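Local atomic coordinates of Abbfa_003403 (Acinetobacter baumannii, PDB entry 4ZXH), a protein that probably builds a peptide product as a four-domain nonribosomal peptide synthetase, with condensation, adenylation, carrier and thioesterase domains in one chain. Residues P118-H130 with Y139-D151. Residues are numbered along the deposited sequence; the frame is centred on the assembly and turned at random.
With PX4 (1,2-dimyristoyl-sn-glycero-3-phosphocholine), chain C.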
loop_
_atom_site.group_PDB
_atom_site.type_symbol
_atom_site.label_atom_id
_atom_site.label_comp_id
_atom_site.label_asym_id
_atom_site.label_seq_id
_atom_site.Cartn_x
_atom_site.Cartn_y
_atom_site.Cartn_z
ATOM N N PRO A 118 -24.006 9.999 -1.058
ATOM C CA PRO A 118 -23.251 10.092 -2.307
ATOM C C PRO A 118 -24.169 10.273 -3.492
ATOM O O PRO A 118 -25.326 9.906 -3.376
ATOM C CB PRO A 118 -22.524 8.733 -2.377
ATOM C CG PRO A 118 -23.421 7.805 -1.668
ATOM C CD PRO A 118 -24.073 8.623 -0.550
ATOM N N PHE A 119 -23.659 10.810 -4.596
ATOM C CA PHE A 119 -24.431 10.918 -5.827
ATOM C C PHE A 119 -24.081 9.791 -6.799
ATOM O O PHE A 119 -22.958 9.317 -6.819
ATOM C CB PHE A 119 -24.169 12.260 -6.524
ATOM C CG PHE A 119 -24.729 13.460 -5.804
ATOM C CD1 PHE A 119 -25.968 13.988 -6.162
ATOM C CD2 PHE A 119 -23.999 14.092 -4.806
ATOM C CE1 PHE A 119 -26.476 15.093 -5.520
ATOM C CE2 PHE A 119 -24.500 15.199 -4.160
ATOM C CZ PHE A 119 -25.742 15.703 -4.513
ATOM N N ASP A 120 -25.053 9.379 -7.601
ATOM C CA ASP A 120 -24.812 8.592 -8.801
ATOM C C ASP A 120 -24.840 9.555 -9.980
ATOM O O ASP A 120 -25.904 10.053 -10.367
ATOM C CB ASP A 120 -25.875 7.507 -8.951
ATOM C CG ASP A 120 -25.623 6.577 -10.139
ATOM O OD1 ASP A 120 -24.834 6.916 -11.062
ATOM O OD2 ASP A 120 -26.224 5.478 -10.132
ATOM N N LEU A 121 -23.680 9.833 -10.553
ATOM C CA LEU A 121 -23.607 10.906 -11.529
ATOM C C LEU A 121 -24.334 10.555 -12.823
ATOM O O LEU A 121 -24.550 11.414 -13.666
ATOM C CB LEU A 121 -22.148 11.262 -11.816
ATOM C CG LEU A 121 -21.354 11.777 -10.613
ATOM C CD1 LEU A 121 -19.952 12.163 -11.024
ATOM C CD2 LEU A 121 -22.067 12.937 -9.952
ATOM N N THR A 122 -24.730 9.300 -12.978
ATOM C CA THR A 122 -25.415 8.884 -14.202
ATOM C C THR A 122 -26.936 9.088 -14.143
ATOM O O THR A 122 -27.638 8.965 -15.156
ATOM C CB THR A 122 -25.131 7.423 -14.509
ATOM O OG1 THR A 122 -25.962 6.598 -13.692
ATOM C CG2 THR A 122 -23.685 7.109 -14.200
ATOM N N GLN A 123 -27.429 9.421 -12.957
ATOM C CA GLN A 123 -28.854 9.585 -12.720
ATOM C C GLN A 123 -29.125 10.989 -12.153
ATOM O O GLN A 123 -28.610 11.333 -11.085
ATOM C CB GLN A 123 -29.348 8.492 -11.752
ATOM C CG GLN A 123 -30.768 7.959 -12.012
ATOM C CD GLN A 123 -30.971 7.414 -13.428
ATOM O OE1 GLN A 123 -32.003 7.658 -14.059
ATOM N NE2 GLN A 123 -29.992 6.653 -13.920
ATOM N N PRO A 124 -29.931 11.805 -12.864
ATOM C CA PRO A 124 -30.237 13.183 -12.460
ATOM C C PRO A 124 -31.250 13.205 -11.341
ATOM O O PRO A 124 -32.038 12.275 -11.261
ATOM C CB PRO A 124 -30.825 13.794 -13.725
ATOM C CG PRO A 124 -31.490 12.659 -14.384
ATOM C CD PRO A 124 -30.677 11.428 -14.075
ATOM N N PRO A 125 -31.258 14.260 -10.511
ATOM C CA PRO A 125 -30.385 15.440 -10.603
ATOM C C PRO A 125 -29.051 15.234 -9.899
ATOM O O PRO A 125 -28.965 14.324 -9.084
ATOM C CB PRO A 125 -31.207 16.533 -9.909
ATOM C CG PRO A 125 -32.066 15.783 -8.926
ATOM C CD PRO A 125 -32.313 14.418 -9.490
ATOM N N LEU A 126 -28.037 16.046 -10.205
ATOM C CA LEU A 126 -26.748 15.938 -9.504
ATOM C C LEU A 126 -26.629 17.003 -8.415
ATOM O O LEU A 126 -25.545 17.514 -8.128
ATOM C CB LEU A 126 -25.572 16.056 -10.461
ATOM C CG LEU A 126 -25.528 15.182 -11.713
ATOM C CD1 LEU A 126 -24.118 15.012 -12.152
ATOM C CD2 LEU A 126 -26.215 13.845 -11.549
ATOM N N TRP A 127 -27.763 17.325 -7.810
ATOM C CA TRP A 127 -27.809 18.265 -6.710
ATOM C C TRP A 127 -29.019 17.937 -5.844
ATOM O O TRP A 127 -29.949 17.272 -6.306
ATOM C CB TRP A 127 -27.865 19.701 -7.233
ATOM C CG TRP A 127 -28.931 19.917 -8.254
ATOM C CD1 TRP A 127 -28.855 19.653 -9.591
ATOM C CD2 TRP A 127 -30.230 20.469 -8.027
ATOM N NE1 TRP A 127 -30.037 19.994 -10.212
ATOM C CE2 TRP A 127 -30.897 20.506 -9.272
ATOM C CE3 TRP A 127 -30.898 20.945 -6.896
ATOM C CZ2 TRP A 127 -32.202 20.993 -9.413
ATOM C CZ3 TRP A 127 -32.204 21.441 -7.039
ATOM C CH2 TRP A 127 -32.838 21.451 -8.281
ATOM N N ARG A 128 -28.982 18.368 -4.582
ATOM C CA ARG A 128 -30.061 18.127 -3.620
ATOM C C ARG A 128 -30.248 19.327 -2.717
ATOM O O ARG A 128 -29.322 20.114 -2.502
ATOM C CB ARG A 128 -29.768 16.935 -2.737
ATOM C CG ARG A 128 -29.479 15.658 -3.450
ATOM C CD ARG A 128 -29.496 14.544 -2.440
ATOM N NE ARG A 128 -28.502 14.715 -1.382
ATOM C CZ ARG A 128 -27.344 14.057 -1.356
ATOM N NH1 ARG A 128 -27.050 13.211 -2.336
ATOM N NH2 ARG A 128 -26.493 14.224 -0.348
ATOM N N ILE A 129 -31.447 19.442 -2.166
ATOM C CA ILE A 129 -31.730 20.428 -1.144
ATOM C C ILE A 129 -32.224 19.713 0.096
ATOM O O ILE A 129 -33.185 18.941 0.018
ATOM C CB ILE A 129 -32.789 21.435 -1.603
ATOM C CG1 ILE A 129 -32.302 22.172 -2.844
ATOM C CG2 ILE A 129 -33.115 22.398 -0.470
ATOM C CD1 ILE A 129 -33.401 22.863 -3.595
ATOM N N HIS A 130 -31.576 19.959 1.232
ATOM C CA HIS A 130 -31.974 19.323 2.487
ATOM C C HIS A 130 -32.574 20.370 3.415
ATOM O O HIS A 130 -31.889 21.321 3.766
ATOM C CB HIS A 130 -30.776 18.660 3.170
ATOM C CG HIS A 130 -30.232 17.460 2.456
ATOM N ND1 HIS A 130 -30.631 16.174 2.752
ATOM C CD2 HIS A 130 -29.281 17.345 1.498
ATOM C CE1 HIS A 130 -29.969 15.321 1.987
ATOM N NE2 HIS A 130 -29.144 16.003 1.215
ATOM N N TYR A 139 -35.934 27.616 9.810
ATOM C CA TYR A 139 -35.460 26.470 9.037
ATOM C C TYR A 139 -33.948 26.476 8.872
ATOM O O TYR A 139 -33.318 27.529 8.947
ATOM C CB TYR A 139 -36.110 26.438 7.647
ATOM C CG TYR A 139 -37.615 26.366 7.672
ATOM C CD1 TYR A 139 -38.261 25.154 7.814
ATOM C CD2 TYR A 139 -38.396 27.514 7.563
ATOM C CE1 TYR A 139 -39.636 25.075 7.850
ATOM C CE2 TYR A 139 -39.785 27.450 7.602
ATOM C CZ TYR A 139 -40.401 26.223 7.743
ATOM O OH TYR A 139 -41.780 26.115 7.784
ATOM N N VAL A 140 -33.370 25.295 8.661
ATOM C CA VAL A 140 -32.023 25.194 8.110
ATOM C C VAL A 140 -32.132 24.570 6.720
ATOM O O VAL A 140 -32.856 23.595 6.513
ATOM C CB VAL A 140 -31.090 24.365 9.003
ATOM C CG1 VAL A 140 -29.734 24.184 8.345
ATOM C CG2 VAL A 140 -30.945 25.034 10.365
ATOM N N ILE A 141 -31.438 25.158 5.758
ATOM C CA ILE A 141 -31.548 24.747 4.370
ATOM C C ILE A 141 -30.154 24.509 3.857
ATOM O O ILE A 141 -29.331 25.420 3.897
ATOM C CB ILE A 141 -32.231 25.814 3.501
ATOM C CG1 ILE A 141 -33.521 26.281 4.146
ATOM C CG2 ILE A 141 -32.558 25.263 2.130
ATOM C CD1 ILE A 141 -34.598 25.216 4.195
ATOM N N ALA A 142 -29.879 23.303 3.373
ATOM C CA ALA A 142 -28.544 22.993 2.863
ATOM C C ALA A 142 -28.620 22.559 1.412
ATOM O O ALA A 142 -29.346 21.620 1.065
ATOM C CB ALA A 142 -27.871 21.916 3.707
ATOM N N PHE A 143 -27.870 23.263 0.572
ATOM C CA PHE A 143 -27.791 22.970 -0.843
ATOM C C PHE A 143 -26.541 22.143 -1.096
ATOM O O PHE A 143 -25.450 22.559 -0.714
ATOM C CB PHE A 143 -27.739 24.258 -1.660
ATOM C CG PHE A 143 -28.915 25.152 -1.457
ATOM C CD1 PHE A 143 -29.988 25.115 -2.330
ATOM C CD2 PHE A 143 -28.957 26.034 -0.385
ATOM C CE1 PHE A 143 -31.077 25.940 -2.148
ATOM C CE2 PHE A 143 -30.048 26.852 -0.200
ATOM C CZ PHE A 143 -31.110 26.795 -1.085
ATOM N N VAL A 144 -26.708 20.983 -1.731
ATOM C CA VAL A 144 -25.598 20.085 -2.057
ATOM C C VAL A 144 -25.445 19.943 -3.566
ATOM O O VAL A 144 -26.380 19.503 -4.244
ATOM C CB VAL A 144 -25.806 18.686 -1.493
ATOM C CG1 VAL A 144 -24.509 17.935 -1.515
ATOM C CG2 VAL A 144 -26.328 18.751 -0.095
ATOM N N ILE A 145 -24.282 20.301 -4.097
ATOM C CA ILE A 145 -24.046 20.154 -5.528
ATOM C C ILE A 145 -22.758 19.386 -5.751
ATOM O O ILE A 145 -21.712 19.749 -5.209
ATOM C CB ILE A 145 -23.927 21.516 -6.266
ATOM C CG1 ILE A 145 -25.181 22.344 -6.126
ATOM C CG2 ILE A 145 -23.732 21.286 -7.718
ATOM C CD1 ILE A 145 -25.118 23.398 -5.053
ATOM N N HIS A 146 -22.811 18.342 -6.562
ATOM C CA HIS A 146 -21.599 17.591 -6.838
ATOM C C HIS A 146 -20.647 18.398 -7.717
ATOM O O HIS A 146 -21.065 19.032 -8.700
ATOM C CB HIS A 146 -21.932 16.265 -7.492
ATOM C CG HIS A 146 -20.790 15.304 -7.490
ATOM N ND1 HIS A 146 -19.739 15.405 -8.372
ATOM C CD2 HIS A 146 -20.524 14.236 -6.702
ATOM C CE1 HIS A 146 -18.882 14.425 -8.140
ATOM N NE2 HIS A 146 -19.332 13.706 -7.127
ATOM N N HIS A 147 -19.369 18.376 -7.353
ATOM C CA HIS A 147 -18.346 19.205 -8.002
ATOM C C HIS A 147 -18.121 18.805 -9.487
ATOM O O HIS A 147 -17.647 19.614 -10.293
ATOM C CB HIS A 147 -17.048 19.106 -7.198
ATOM C CG HIS A 147 -16.083 20.235 -7.427
ATOM N ND1 HIS A 147 -15.895 20.823 -8.652
ATOM C CD2 HIS A 147 -15.221 20.840 -6.569
ATOM C CE1 HIS A 147 -14.962 21.767 -8.544
ATOM N NE2 HIS A 147 -14.542 21.792 -7.297
ATOM N N ALA A 148 -18.480 17.576 -9.859
ATOM C CA ALA A 148 -18.466 17.203 -11.277
ATOM C C ALA A 148 -19.418 18.069 -12.100
ATOM O O ALA A 148 -19.219 18.233 -13.312
ATOM C CB ALA A 148 -18.816 15.722 -11.468
ATOM N N LEU A 149 -20.438 18.641 -11.454
ATOM C CA LEU A 149 -21.426 19.434 -12.177
ATOM C C LEU A 149 -20.988 20.888 -12.279
ATOM O O LEU A 149 -21.063 21.485 -13.353
ATOM C CB LEU A 149 -22.797 19.346 -11.512
ATOM C CG LEU A 149 -23.937 19.982 -12.324
ATOM C CD1 LEU A 149 -24.263 19.187 -13.620
ATOM C CD2 LEU A 149 -25.204 20.211 -11.481
ATOM N N MET A 150 -20.541 21.475 -11.172
ATOM C CA MET A 150 -20.101 22.868 -11.233
ATOM C C MET A 150 -19.135 23.176 -10.107
ATOM O O MET A 150 -19.026 22.428 -9.144
ATOM C CB MET A 150 -21.299 23.849 -11.217
ATOM C CG MET A 150 -22.265 23.799 -10.007
ATOM S SD MET A 150 -23.644 25.032 -10.074
ATOM C CE MET A 150 -24.732 24.262 -11.247
ATOM N N ASP A 151 -18.401 24.268 -10.255
ATOM C CA ASP A 151 -17.454 24.678 -9.241
ATOM C C ASP A 151 -18.068 25.727 -8.300
ATOM O O ASP A 151 -19.228 26.097 -8.432
ATOM C CB ASP A 151 -16.186 25.214 -9.910
ATOM C CG ASP A 151 -16.482 26.278 -10.926
ATOM O OD1 ASP A 151 -17.553 26.908 -10.810
ATOM O OD2 ASP A 151 -15.647 26.494 -11.836
HETATM O O1 PX4 C . -44.472 22.824 3.663
HETATM O O2 PX4 C . -44.057 23.934 5.985
HETATM P P1 PX4 C . -44.206 24.064 4.488
HETATM O O3 PX4 C . -45.310 25.203 4.176
HETATM C C1 PX4 C . -46.663 24.936 3.801
HETATM C C2 PX4 C . -47.447 26.251 3.856
HETATM N N1 PX4 C . -48.801 26.150 3.269
HETATM C C3 PX4 C . -49.418 24.851 3.591
HETATM C C4 PX4 C . -49.642 27.230 3.814
HETATM C C5 PX4 C . -48.727 26.315 1.810
HETATM O O4 PX4 C . -42.894 24.812 3.907
HETATM C C6 PX4 C . -41.753 25.165 4.695
HETATM C C7 PX4 C . -40.525 25.146 3.792
HETATM C C8 PX4 C . -40.809 24.062 2.756
HETATM O O5 PX4 C . -39.724 23.942 1.841
HETATM C C9 PX4 C . -39.944 23.595 0.442
HETATM O O6 PX4 C . -41.074 23.561 -0.013
HETATM C C10 PX4 C . -38.762 23.290 -0.442
HETATM C C11 PX4 C . -38.451 24.461 -1.363
HETATM C C12 PX4 C . -37.016 24.916 -1.138
HETATM C C13 PX4 C . -36.407 25.342 -2.466
HETATM C C14 PX4 C . -35.888 26.768 -2.378
HETATM C C15 PX4 C . -35.670 27.291 -3.786
HETATM C C16 PX4 C . -34.227 27.717 -3.962
HETATM C C17 PX4 C . -33.930 27.992 -5.424
HETATM C C18 PX4 C . -33.448 26.718 -6.117
HETATM C C19 PX4 C . -31.948 26.735 -6.363
HETATM C C20 PX4 C . -31.434 25.311 -6.545
HETATM C C21 PX4 C . -29.949 25.312 -6.908
HETATM C C22 PX4 C . -29.228 24.057 -6.440
HETATM O O7 PX4 C . -40.332 26.415 3.146
HETATM C C23 PX4 C . -38.947 26.898 3.219
HETATM O O8 PX4 C . -38.271 26.511 4.153
HETATM C C24 PX4 C . -38.368 27.831 2.151
HETATM C C25 PX4 C . -36.914 28.284 2.369
HETATM C C26 PX4 C . -36.342 29.063 1.170
HETATM C C27 PX4 C . -34.854 29.433 1.332
HETATM C C28 PX4 C . -34.278 30.255 0.173
HETATM C C29 PX4 C . -32.791 30.615 0.345
HETATM C C30 PX4 C . -32.241 31.490 -0.792
HETATM C C31 PX4 C . -30.742 31.304 -1.134
HETATM C C32 PX4 C . -30.521 30.043 -1.984
HETATM C C33 PX4 C . -29.223 29.983 -2.803
HETATM C C34 PX4 C . -28.874 28.545 -3.199
HETATM C C35 PX4 C . -28.119 28.372 -4.520
HETATM C C36 PX4 C . -26.771 27.695 -4.321
#
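His130 N donates to Ala142 O at 2.8 Å, and Ala142 N returns a bond to His130 O. Arg128 and Val144 form the next hydrogen-bonded pair of this antiparallel hairpin. A longer bond, His146 N to Leu126 O at 3.3 Å, follows where strand 138-146 ends.

On the face carrying Arg128, His130 and Val144, the edge of the His130 ring meets a valine methyl, CD2 to Val144 CG2 3.6 Å. Arg128 NE donates to His130 NE2, and Arg128 NH1 lies over the centre of the Phe119 ring. His146 CB lies over the rim of the opposite face of that phenyl ring, while Val144 CG1 sits at its edge.

The His146 ring, with CG anti to the backbone N (chi1 -165°), takes Leu121 CD2 squarely over one face, 3.7 Å from the ring centroid. Its ND1 accepts from Ala148 N at 2.9 Å and its NE2 is hydrogen-bonded to Gln30 OE1, which fixes the ring's rotation. Residues 146-151 match the HHxxxD motif of condensation domains.

The sheet face that bears Trp127, Ile129, Phe143 and Ile145 is largely apolar. Ile129 lies alongside Phe143, CG1 to Phe143 CD1 3.8 Å. Phospholipid chains run over this face: lipid C34 sits over the centre of the Phe143 ring, and C22 approaches Trp127 CE3 at 3.6 Å. Trp127 NE1 is hydrogen-bonded to Leu71 O.

Within the mixed sheet of the condensation domain, strand 94-98 flanks strand 127-135 and strand 40-49 flanks strand 138-146. Helix 21-32 packs on Leu121 and His146, and strand 73-78 meets Leu126 and Leu149.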